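PDB 6Q78: GH26C from Muricauda sp. MAR_2010_75, which probably hydrolyses internal beta-1,4-mannosidic linkages in mannans, as an endo-beta-mannanase of glycoside hydrolase family 26. Local coordinates for residues D87-F92 with V144-D149; D99-K104 with W373-D378; C381-V384 with P388-N391. All coordinates share one frame; numbering follows the deposited sequence.

Contact 1: residues D87-F92 with V144-D149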
ATOM      1  N   ASP A  87       6.862  -5.560   4.855  1.00  6.67           N
ATOM      2  CA  ASP A  87       7.850  -6.618   5.108  1.00  6.44           C
ATOM      3  C   ASP A  87       7.884  -7.063   6.566  1.00  6.66           C
ATOM      4  O   ASP A  87       8.941  -7.372   7.132  1.00  7.05           O
ATOM      5  CB  ASP A  87       9.237  -6.213   4.593  1.00  7.16           C
ATOM      6  CG  ASP A  87       9.265  -6.061   3.084  1.00  9.87           C
ATOM      7  OD1 ASP A  87       8.514  -6.744   2.391  1.00  9.71           O
ATOM      8  OD2 ASP A  87      10.052  -5.238   2.578  1.00 12.09           O
ATOM      9  N   ALA A  88       6.708  -7.116   7.185  1.00  6.61           N
ATOM     10  CA  ALA A  88       6.665  -7.405   8.624  1.00  6.88           C
ATOM     11  C   ALA A  88       7.256  -8.780   8.955  1.00  7.35           C
ATOM     12  O   ALA A  88       7.727  -8.981  10.082  1.00  8.85           O
ATOM     13  CB  ALA A  88       5.226  -7.319   9.123  1.00  9.46           C
ATOM     14  N   PHE A  89       7.196  -9.749   8.033  1.00  7.31           N
ATOM     15  CA  PHE A  89       7.692 -11.101   8.310  1.00  7.60           C
ATOM     16  C   PHE A  89       9.123 -11.362   7.826  1.00  9.06           C
ATOM     17  O   PHE A  89       9.638 -12.467   8.069  1.00 12.03           O
ATOM     18  CB  PHE A  89       6.727 -12.147   7.734  1.00  8.65           C
ATOM     19  CG  PHE A  89       5.306 -12.051   8.271  1.00  9.10           C
ATOM     20  CD1 PHE A  89       5.054 -11.888   9.620  1.00 12.23           C
ATOM     21  CD2 PHE A  89       4.236 -12.159   7.405  1.00 20.27           C
ATOM     22  CE1 PHE A  89       3.754 -11.796  10.103  1.00 13.62           C
ATOM     23  CE2 PHE A  89       2.921 -12.068   7.879  1.00 18.78           C
ATOM     24  CZ  PHE A  89       2.691 -11.883   9.241  1.00 17.82           C
ATOM     25  N   SER A  90       9.789 -10.363   7.231  1.00  8.59           N
ATOM     26  CA  SER A  90      11.123 -10.561   6.659  1.00  7.82           C
ATOM     27  C   SER A  90      12.118  -9.435   6.947  1.00 10.87           C
ATOM     28  O   SER A  90      13.311  -9.589   6.619  1.00 13.79           O
ATOM     29  CB  SER A  90      10.997 -10.703   5.133  1.00 11.91           C
ATOM     30  OG  SER A  90      10.331  -9.563   4.554  1.00 17.57           O
ATOM     31  N   SER A  91      11.687  -8.306   7.521  1.00  7.69           N
ATOM     32  CA  SER A  91      12.575  -7.183   7.810  1.00  8.95           C
ATOM     33  C   SER A  91      12.362  -6.769   9.254  1.00  9.69           C
ATOM     34  O   SER A  91      11.224  -6.521   9.671  1.00  9.23           O
ATOM     35  CB  SER A  91      12.308  -6.008   6.861  1.00 11.45           C
ATOM     36  OG  SER A  91      13.403  -5.075   6.898  1.00 12.09           O
ATOM     37  N   PHE A  92      13.447  -6.763  10.032  1.00  8.96           N
ATOM     38  CA  PHE A  92      13.363  -6.588  11.465  1.00  9.46           C
ATOM     39  C   PHE A  92      14.401  -5.587  11.927  1.00 11.64           C
ATOM     40  O   PHE A  92      15.516  -5.550  11.395  1.00 10.35           O
ATOM     41  CB  PHE A  92      13.631  -7.922  12.189  1.00  9.70           C
ATOM     42  CG  PHE A  92      12.891  -9.101  11.594  1.00  9.33           C
ATOM     43  CD1 PHE A  92      13.473  -9.865  10.591  1.00 10.66           C
ATOM     44  CD2 PHE A  92      11.623  -9.429  12.041  1.00 11.63           C
ATOM     45  CE1 PHE A  92      12.793 -10.959  10.048  1.00 13.41           C
ATOM     46  CE2 PHE A  92      10.942 -10.522  11.519  1.00 11.13           C
ATOM     47  CZ  PHE A  92      11.522 -11.282  10.520  1.00 10.81           C
ATOM     48  N   VAL A 144       3.275 -13.797   1.927  1.00  6.50           N
ATOM     49  CA  VAL A 144       1.916 -13.414   1.538  1.00  6.37           C
ATOM     50  C   VAL A 144       0.926 -14.547   1.822  1.00  7.65           C
ATOM     51  O   VAL A 144      -0.198 -14.300   2.303  1.00  7.87           O
ATOM     52  CB  VAL A 144       1.923 -12.985   0.058  1.00  6.69           C
ATOM     53  CG1 VAL A 144       0.493 -12.914  -0.552  1.00  8.63           C
ATOM     54  CG2 VAL A 144       2.588 -11.606  -0.056  1.00  8.24           C
ATOM     55  N   LEU A 145       1.307 -15.790   1.502  1.00  6.97           N
ATOM     56  CA  LEU A 145       0.413 -16.910   1.783  1.00  7.36           C
ATOM     57  C   LEU A 145       0.237 -17.096   3.277  1.00  7.53           C
ATOM     58  O   LEU A 145      -0.892 -17.375   3.739  1.00  9.06           O
ATOM     59  CB  LEU A 145       0.918 -18.209   1.144  1.00  7.74           C
ATOM     60  CG  LEU A 145       1.049 -18.206  -0.376  1.00 12.99           C
ATOM     61  CD1 LEU A 145       1.624 -19.578  -0.827  1.00 13.06           C
ATOM     62  CD2 LEU A 145      -0.310 -17.976  -1.023  1.00 19.02           C
ATOM     63  N   ARG A 146       1.325 -16.947   4.056  1.00  7.56           N
ATOM     64  CA  ARG A 146       1.234 -16.982   5.520  1.00  8.51           C
ATOM     65  C   ARG A 146       0.271 -15.910   6.017  1.00  9.34           C
ATOM     66  O   ARG A 146      -0.616 -16.168   6.856  1.00  8.47           O
ATOM     67  CB  ARG A 146       2.628 -16.729   6.103  1.00 11.30           C
ATOM     68  CG  ARG A 146       2.692 -16.339   7.603  1.00 13.10           C
ATOM     69  CD  ARG A 146       4.155 -16.285   8.039  1.00 17.61           C
ATOM     70  NE  ARG A 146       4.374 -15.733   9.363  1.00 20.51           N
ATOM     71  CZ  ARG A 146       5.580 -15.461   9.846  1.00 20.60           C
ATOM     72  NH1 ARG A 146       6.657 -15.670   9.093  1.00 22.85           N
ATOM     73  NH2 ARG A 146       5.711 -14.965  11.073  1.00 30.00           N
ATOM     74  N   ALA A 147       0.418 -14.688   5.493  1.00  7.36           N
ATOM     75  CA  ALA A 147      -0.474 -13.608   5.907  1.00  6.97           C
ATOM     76  C   ALA A 147      -1.927 -13.951   5.597  1.00  7.10           C
ATOM     77  O   ALA A 147      -2.812 -13.798   6.458  1.00  7.87           O
ATOM     78  CB  ALA A 147      -0.066 -12.294   5.214  1.00  9.33           C
ATOM     79  N   PHE A 148      -2.206 -14.415   4.369  1.00  7.08           N
ATOM     80  CA  PHE A 148      -3.581 -14.722   3.998  1.00  7.29           C
ATOM     81  C   PHE A 148      -4.136 -15.854   4.859  1.00  7.77           C
ATOM     82  O   PHE A 148      -5.295 -15.800   5.298  1.00  9.79           O
ATOM     83  CB  PHE A 148      -3.631 -15.108   2.517  1.00  7.28           C
ATOM     84  CG  PHE A 148      -4.991 -15.500   2.043  1.00  7.60           C
ATOM     85  CD1 PHE A 148      -5.974 -14.540   1.868  1.00  8.65           C
ATOM     86  CD2 PHE A 148      -5.285 -16.828   1.801  1.00  9.45           C
ATOM     87  CE1 PHE A 148      -7.229 -14.895   1.422  1.00 10.41           C
ATOM     88  CE2 PHE A 148      -6.548 -17.209   1.354  1.00 12.26           C
ATOM     89  CZ  PHE A 148      -7.515 -16.218   1.156  1.00 11.42           C
ATOM     90  N   ASP A 149      -3.328 -16.901   5.108  1.00  7.99           N
ATOM     91  CA  ASP A 149      -3.822 -18.005   5.948  1.00  8.52           C
ATOM     92  C   ASP A 149      -4.193 -17.529   7.345  1.00  8.63           C
ATOM     93  O   ASP A 149      -5.056 -18.134   7.992  1.00 10.23           O
ATOM     94  CB  ASP A 149      -2.772 -19.114   6.064  1.00  9.78           C
ATOM     95  CG  ASP A 149      -2.638 -19.974   4.809  1.00 17.61           C
ATOM     96  OD1 ASP A 149      -3.472 -19.844   3.883  1.00 13.78           O
ATOM     97  OD2 ASP A 149      -1.678 -20.811   4.782  1.00 14.38           O
TER
HETATM   98  O   HOH W   1       9.394 -14.342   9.993  1.00 24.82           O
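Phe89 and Ala147 mark the nearest backbone approach between loop 87-92 and helix segment 144-149, their CA atoms lying 8.9 Å apart, so the two main chains stay well separated and side chains do the joining. The loop makes a tight turn here, in which Asp87 O accepts from both Ser90 N and Ser91 N.

The centre of the contact is a textbook cation-pi stack. Arg146 starts with CG anti to its own main-chain nitrogen (chi1 164°) and then runs extended as far as NE, a course that carries the guanidinium over one face of the Phe89 ring. The two planes are only 15° from parallel, and their centres are 4.0 Å apart. NE sits above the middle of the ring, while Arg146 NH2 reaches out past the rim beside CD1, 3.5 Å from Phe89 CD1. Stacked flat, the guanidinium keeps its N-H bonds directed outward, within its own plane. One water makes use of this: it accepts from Arg146 NH1 at 3.2 Å and donates to Phe89 O at 2.7 Å, tying the cation to the backbone of the residue on which it rests. At the ring edge, close to its plane, Ala147 CB meets Phe89 CE2 at 4.0 Å.

The pair thus fastens the loop after strand 81-86 to helix 132-150, whose Asp143 and Met150 also touch Phe89. Strand 112-116, which comes between them in the chain, supplies Leu113, touched by Ala88, Phe89 and Ala147.

Contact 2: residues D99-K104 with W373-D378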
ATOM      1  N   ASP A  99       9.627 -13.684  15.164  1.00 12.97           N
ATOM      2  CA  ASP A  99       8.325 -13.027  15.074  1.00 12.95           C
ATOM      3  C   ASP A  99       8.465 -11.640  14.441  1.00 10.90           C
ATOM      4  O   ASP A  99       9.502 -10.980  14.576  1.00 11.24           O
ATOM      5  CB  ASP A  99       7.754 -12.856  16.483  1.00 10.84           C
ATOM      6  CG  ASP A  99       7.316 -14.167  17.110  1.00 18.05           C
ATOM      7  OD1 ASP A  99       7.099 -15.148  16.359  1.00 24.67           O
ATOM      8  OD2 ASP A  99       7.183 -14.202  18.348  1.00 20.60           O
ATOM      9  N   SER A 100       7.399 -11.175  13.770  1.00  8.61           N
ATOM     10  CA  SER A 100       7.359  -9.793  13.305  1.00  8.35           C
ATOM     11  C   SER A 100       7.650  -8.851  14.469  1.00  8.78           C
ATOM     12  O   SER A 100       7.330  -9.146  15.634  1.00  9.17           O
ATOM     13  CB  SER A 100       5.958  -9.482  12.739  1.00  9.16           C
ATOM     14  OG  SER A 100       4.943  -9.443  13.752  1.00  8.35           O
ATOM     15  N   ASP A 101       8.272  -7.699  14.169  1.00  9.62           N
ATOM     16  CA  ASP A 101       8.528  -6.748  15.246  1.00  9.26           C
ATOM     17  C   ASP A 101       7.236  -6.328  15.932  1.00 10.59           C
ATOM     18  O   ASP A 101       7.218  -6.150  17.149  1.00  9.73           O
ATOM     19  CB  ASP A 101       9.286  -5.518  14.742  1.00  9.31           C
ATOM     20  CG  ASP A 101      10.740  -5.802  14.433  1.00 10.84           C
ATOM     21  OD1 ASP A 101      11.248  -6.877  14.820  1.00 12.01           O
ATOM     22  OD2 ASP A 101      11.411  -4.926  13.833  1.00  9.65           O
ATOM     23  N   ILE A 102       6.137  -6.163  15.187  1.00  9.80           N
ATOM     24  CA  ILE A 102       4.898  -5.770  15.849  1.00  8.82           C
ATOM     25  C   ILE A 102       4.443  -6.841  16.830  1.00  9.11           C
ATOM     26  O   ILE A 102       3.918  -6.514  17.897  1.00  9.48           O
ATOM     27  CB  ILE A 102       3.830  -5.358  14.818  1.00  8.54           C
ATOM     28  CG1 ILE A 102       4.149  -3.935  14.344  1.00  8.38           C
ATOM     29  CG2 ILE A 102       2.407  -5.378  15.395  1.00  8.93           C
ATOM     30  CD1 ILE A 102       3.274  -3.472  13.172  1.00 11.21           C
ATOM     31  N   LYS A 103       4.673  -8.122  16.518  1.00  9.03           N
ATOM     32  CA  LYS A 103       4.341  -9.178  17.487  1.00  9.42           C
ATOM     33  C   LYS A 103       5.330  -9.222  18.652  1.00 10.07           C
ATOM     34  O   LYS A 103       4.927  -9.457  19.799  1.00 10.54           O
ATOM     35  CB  LYS A 103       4.278 -10.537  16.787  1.00  9.22           C
ATOM     36  CG  LYS A 103       3.923 -11.694  17.733  1.00 11.71           C
ATOM     37  CD  LYS A 103       3.673 -12.952  16.922  1.00 11.63           C
ATOM     38  CE  LYS A 103       3.765 -14.171  17.793  1.00 20.27           C
ATOM     39  NZ  LYS A 103       2.649 -14.220  18.735  1.00 29.06           N
ATOM     40  N   LYS A 104       6.627  -8.975  18.400  1.00 10.18           N
ATOM     41  CA  LYS A 104       7.555  -8.848  19.530  1.00 10.90           C
ATOM     42  C   LYS A 104       7.073  -7.784  20.501  1.00 11.50           C
ATOM     43  O   LYS A 104       7.231  -7.921  21.721  1.00 11.89           O
ATOM     44  CB  LYS A 104       8.965  -8.454  19.058  1.00 11.03           C
ATOM     45  CG  LYS A 104       9.704  -9.435  18.106  1.00 10.83           C
ATOM     46  CD  LYS A 104      11.126  -8.917  17.881  1.00 11.41           C
ATOM     47  CE  LYS A 104      11.959  -9.792  16.979  1.00 11.06           C
ATOM     48  NZ  LYS A 104      11.618  -9.592  15.527  1.00 12.27           N
ATOM     49  N   TRP A 373       6.134   1.863   7.132  1.00  7.55           N
ATOM     50  CA  TRP A 373       7.222   1.303   6.348  1.00  7.57           C
ATOM     51  C   TRP A 373       7.994   0.281   7.187  1.00  7.76           C
ATOM     52  O   TRP A 373       7.707   0.073   8.365  1.00  9.09           O
ATOM     53  CB  TRP A 373       8.106   2.411   5.752  1.00  7.88           C
ATOM     54  CG  TRP A 373       8.858   1.958   4.548  1.00  7.88           C
ATOM     55  CD1 TRP A 373      10.218   1.941   4.393  1.00 10.61           C
ATOM     56  CD2 TRP A 373       8.308   1.442   3.315  1.00  8.78           C
ATOM     57  NE1 TRP A 373      10.554   1.432   3.161  1.00 10.55           N
ATOM     58  CE2 TRP A 373       9.407   1.126   2.474  1.00 10.93           C
ATOM     59  CE3 TRP A 373       7.004   1.232   2.843  1.00  9.22           C
ATOM     60  CZ2 TRP A 373       9.244   0.591   1.189  1.00  9.10           C
ATOM     61  CZ3 TRP A 373       6.842   0.693   1.560  1.00  7.89           C
ATOM     62  CH2 TRP A 373       7.962   0.377   0.756  1.00  9.31           C
ATOM     63  N   TYR A 374       8.970  -0.384   6.577  1.00  8.53           N
ATOM     64  CA  TYR A 374       9.662  -1.460   7.279  1.00  8.65           C
ATOM     65  C   TYR A 374      10.629  -0.932   8.345  1.00  8.66           C
ATOM     66  O   TYR A 374      11.122   0.207   8.289  1.00 10.97           O
ATOM     67  CB  TYR A 374      10.352  -2.454   6.336  1.00  8.81           C
ATOM     68  CG  TYR A 374      11.247  -1.924   5.238  1.00 12.00           C
ATOM     69  CD1 TYR A 374      12.408  -1.210   5.517  1.00 13.39           C
ATOM     70  CD2 TYR A 374      10.944  -2.194   3.906  1.00 15.37           C
ATOM     71  CE1 TYR A 374      13.256  -0.775   4.472  1.00 14.20           C
ATOM     72  CE2 TYR A 374      11.775  -1.770   2.880  1.00 12.05           C
ATOM     73  CZ  TYR A 374      12.905  -1.077   3.170  1.00 15.05           C
ATOM     74  OH  TYR A 374      13.730  -0.648   2.128  1.00 19.88           O
ATOM     75  N   ASN A 375      10.924  -1.799   9.308  1.00  8.88           N
ATOM     76  CA  ASN A 375      12.082  -1.623  10.191  1.00  9.55           C
ATOM     77  C   ASN A 375      13.280  -2.301   9.556  1.00 13.10           C
ATOM     78  O   ASN A 375      13.135  -3.348   8.930  1.00 12.51           O
ATOM     79  CB  ASN A 375      11.807  -2.323  11.529  1.00 10.89           C
ATOM     80  CG  ASN A 375      10.752  -1.621  12.387  1.00 10.31           C
ATOM     81  OD1 ASN A 375      10.376  -0.470  12.159  1.00 10.48           O
ATOM     82  ND2 ASN A 375      10.275  -2.344  13.411  1.00 10.66           N
ATOM     83  N   TYR A 376      14.465  -1.706   9.704  1.00 11.31           N
ATOM     84  CA  TYR A 376      15.624  -2.241   8.998  1.00 12.63           C
ATOM     85  C   TYR A 376      16.903  -1.785   9.686  1.00 12.30           C
ATOM     86  O   TYR A 376      17.091  -0.588   9.906  1.00 15.72           O
ATOM     87  CB  TYR A 376      15.612  -1.708   7.551  1.00 18.10           C
ATOM     88  CG  TYR A 376      16.767  -2.195   6.705  1.00 28.90           C
ATOM     89  CD1 TYR A 376      16.778  -3.477   6.182  1.00 34.02           C
ATOM     90  CD2 TYR A 376      17.838  -1.369   6.431  1.00 28.61           C
ATOM     91  CE1 TYR A 376      17.844  -3.925   5.403  1.00 26.55           C
ATOM     92  CE2 TYR A 376      18.898  -1.804   5.659  1.00 29.69           C
ATOM     93  CZ  TYR A 376      18.886  -3.080   5.147  1.00 32.35           C
ATOM     94  OH  TYR A 376      19.950  -3.502   4.373  1.00 40.53           O
ATOM     95  N   GLN A 377      17.763  -2.750  10.036  1.00 12.43           N
ATOM     96  CA  GLN A 377      19.033  -2.448  10.696  1.00 15.40           C
ATOM     97  C   GLN A 377      18.804  -1.562  11.919  1.00 13.73           C
ATOM     98  O   GLN A 377      18.028  -1.942  12.793  1.00 16.33           O
ATOM     99  CB  GLN A 377      20.045  -1.873   9.701  1.00 18.85           C
ATOM    100  CG  GLN A 377      20.336  -2.866   8.581  1.00 20.66           C
ATOM    101  CD  GLN A 377      21.458  -2.430   7.654  1.00 36.03           C
ATOM    102  OE1 GLN A 377      21.799  -1.248   7.567  1.00 40.40           O
ATOM    103  NE2 GLN A 377      22.044  -3.401   6.953  1.00 39.25           N
ATOM    104  N   ASP A 378      19.442  -0.384  12.002  1.00 15.93           N
ATOM    105  CA  ASP A 378      19.298   0.453  13.193  1.00 17.91           C
ATOM    106  C   ASP A 378      18.196   1.493  13.091  1.00 17.17           C
ATOM    107  O   ASP A 378      18.148   2.406  13.925  1.00 21.70           O
ATOM    108  CB  ASP A 378      20.623   1.148  13.514  1.00 17.94           C
ATOM    109  CG  ASP A 378      21.657   0.186  14.020  1.00 29.41           C
ATOM    110  OD1 ASP A 378      21.309  -0.678  14.850  1.00 32.88           O
ATOM    111  OD2 ASP A 378      22.818   0.293  13.574  1.00 44.56           O
TER
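Asp101 and Asn375 join the first turn of helix 101-106, in the connection after strand 81-86, to the loop after its parallel neighbour 369-372, at the C-terminal end of a (beta/alpha)8 barrel. In this fold the catalytic face is built from such connections; between segments 99-104 and 373-378 one polar pair makes the join, beside other bonds linking the same two connections.

The path of Asp101 shows how one carboxylate can serve several partners. Its CB, directed at the other segment, lies 3.6 Å from Asn375 ND2. CG stands anti to the carbonyl carbon (chi1 -73°), a setting that brings the carboxylate out to the Asn375 amide; CG also packs against Val384. At the tip the two oxygens part company. Asp101 OD1 turns back to its own helix and forms a salt bridge with Lys104 NZ at 2.8 Å. Asp101 OD2 accepts from Asn375 ND2 at 2.9 Å through its anti lone pair, with a nearly straight N-H...O angle of 174°, although the carboxylate and amide planes are turned 32° apart. Tyr93 N donates to the same OD2.

The amide is held on both branches: Asn375 OD1 accepts from Cys381 N, and ND2 also donates to Thr382 O. Its rotation is therefore fixed, and the buried carboxylate is probably stabilised in its charged form by the neighbouring lysine. Ser100 caps the helix, its OG accepting from Lys103 N at 3.1 Å. Lys104 NZ, which also donates to Asn96 O, reaches past the start of the helix to Asp99 O, bonding at 2.7 Å.

Contact 3: residues C381-V384 with P388-N391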
ATOM      1  N   CYS A 381      10.504   2.305  12.549  1.00 10.26           N
ATOM      2  CA  CYS A 381       9.337   3.147  12.713  1.00 10.96           C
ATOM      3  C   CYS A 381       8.233   2.479  13.511  1.00 11.27           C
ATOM      4  O   CYS A 381       7.206   3.111  13.757  1.00 11.88           O
ATOM      5  CB  CYS A 381       8.812   3.675  11.368  0.76 13.41           C
ATOM      6  SG  CYS A 381       8.127   2.404  10.286  0.76 10.72           S
ATOM      7  N   THR A 382       8.411   1.216  13.907  1.00  9.91           N
ATOM      8  CA  THR A 382       7.611   0.668  14.995  1.00 10.03           C
ATOM      9  C   THR A 382       8.583   0.070  16.005  1.00 10.59           C
ATOM     10  O   THR A 382       9.587  -0.549  15.626  1.00 10.61           O
ATOM     11  CB  THR A 382       6.621  -0.424  14.507  1.00  9.53           C
ATOM     12  OG1 THR A 382       7.341  -1.519  13.913  1.00  9.19           O
ATOM     13  CG2 THR A 382       5.577   0.158  13.529  1.00 12.05           C
ATOM     14  N   PRO A 383       8.334   0.264  17.302  1.00 11.17           N
ATOM     15  CA  PRO A 383       9.329  -0.121  18.311  1.00 11.88           C
ATOM     16  C   PRO A 383       9.222  -1.594  18.682  1.00 11.78           C
ATOM     17  O   PRO A 383       8.229  -2.277  18.392  1.00 11.39           O
ATOM     18  CB  PRO A 383       8.949   0.746  19.519  1.00 12.61           C
ATOM     19  CG  PRO A 383       7.444   0.869  19.395  1.00 12.19           C
ATOM     20  CD  PRO A 383       7.236   1.061  17.873  1.00 12.04           C
ATOM     21  N   VAL A 384      10.294  -2.081  19.304  1.00 12.36           N
ATOM     22  CA  VAL A 384      10.269  -3.380  19.973  1.00 12.54           C
ATOM     23  C   VAL A 384      10.538  -3.094  21.448  1.00 13.50           C
ATOM     24  O   VAL A 384      10.932  -1.970  21.799  1.00 14.01           O
ATOM     25  CB  VAL A 384      11.273  -4.372  19.356  1.00 12.46           C
ATOM     26  CG1 VAL A 384      10.915  -4.667  17.867  1.00 11.89           C
ATOM     27  CG2 VAL A 384      12.696  -3.907  19.537  1.00 13.22           C
ATOM     28  N   PRO A 388      12.800   3.403  22.859  1.00 17.45           N
ATOM     29  CA  PRO A 388      11.988   4.588  23.069  1.00 24.43           C
ATOM     30  C   PRO A 388      10.836   4.515  22.052  1.00 21.79           C
ATOM     31  O   PRO A 388      11.093   4.191  20.882  1.00 21.84           O
ATOM     32  CB  PRO A 388      12.932   5.738  22.713  1.00 24.71           C
ATOM     33  CG  PRO A 388      14.278   5.199  22.929  1.00 22.32           C
ATOM     34  CD  PRO A 388      14.203   3.737  22.608  1.00 17.44           C
ATOM     35  N   SER A 389       9.661   4.878  22.545  1.00 16.31           N
ATOM     36  CA  SER A 389       8.299   4.874  21.969  1.00 16.29           C
ATOM     37  C   SER A 389       7.532   3.569  22.194  1.00 16.06           C
ATOM     38  O   SER A 389       6.390   3.499  21.832  1.00 15.70           O
ATOM     39  CB  SER A 389       8.164   5.280  20.484  1.00 16.57           C
ATOM     40  OG  SER A 389       8.665   4.241  19.678  1.00 17.70           O
ATOM     41  N   ALA A 390       8.122   2.589  22.871  1.00 14.97           N
ATOM     42  CA  ALA A 390       7.411   1.335  23.064  1.00 14.59           C
ATOM     43  C   ALA A 390       6.101   1.492  23.821  1.00 15.74           C
ATOM     44  O   ALA A 390       5.090   1.017  23.390  1.00 16.60           O
ATOM     45  CB  ALA A 390       8.327   0.348  23.788  1.00 15.34           C
ATOM     46  N   ASN A 391       6.100   2.213  24.938  1.00 16.45           N
ATOM     47  CA  ASN A 391       4.871   2.385  25.693  1.00 16.38           C
ATOM     48  C   ASN A 391       3.818   3.178  24.934  1.00 18.86           C
ATOM     49  O   ASN A 391       2.650   2.887  24.981  1.00 19.75           O
ATOM     50  CB  ASN A 391       5.135   2.969  27.093  1.00 22.36           C
ATOM     51  CG  ASN A 391       3.885   2.979  27.956  1.00 35.89           C
ATOM     52  OD1 ASN A 391       3.313   4.019  28.206  1.00 34.12           O
ATOM     53  ND2 ASN A 391       3.451   1.798  28.382  1.00 33.70           N
TER
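The ring of Pro383, slightly puckered rather than truly flat, meets segment 388-391 on one face and along one edge. Over the face stands Ser389 OG, displaced toward the CB-CG side and 3.5 Å from Pro383 CB. At the edge, near the mean plane of the ring, lies Ala390, with its CA 3.7 Å from Pro383 CG. The methyl group of Ala390 adds a looser apolar contact, CB to CB of Pro383 at 4.3 Å, and its other neighbour across the contact is Val384 O, 4.0 Å from the same CB.

The second flat group is the peptide carbonyl of Pro388. Ser389 OG donates to Pro388 O at 2.7 Å, in the carbonyl plane and on a lone pair, and Tyr380 OH is a further hydrogen-bond partner of that oxygen. Ser389 holds the N-cap position of helix 390-397, yet its hydroxyl makes no capping bond. With OG placed between the backbone N and the carbonyl carbon (chi1 73°), the hydroxyl points back to the preceding carbonyl while also lying on the proline. An alanine here would lose the hydroxyl and would probably cost Pro388 O the bond it receives from that group and open a small gap over the Pro383 face.

Such a contact illustrates how a short surface connection folds on itself before a helix. Only three residues separate the segments, and the CA atoms of Pro383 and Ala390 come within 5.3 Å. Helix 101-106 offers Met105 to both Pro383 and Ala390, while Phe393 from the first turn of helix 390-397 packs on Pro383 and Thr382; Thr382 also rests on Phe372 of strand 369-372.

How the contacts relate
The three contacts lie beside one another around the C-terminal end of the barrel, probably near its active face. Contacts 1 and 2 cross in sequence, their segments alternating, and their centres are about 11 Å apart; Ser91 OG probably donates to Asn375 O between them. Contact 3 follows both along the chain. Its centre is about 10 Å from that of contact 2, and Asn375 bridges the two, but contact 1 is about 20 Å away between centres and does not touch it. Strands 81-86 and 369-372, paired in parallel, feed the loops of contacts 1 and 2. Asn375 is thus a shared node that links the loop after strand 81-86 to the loop after strand 379-380.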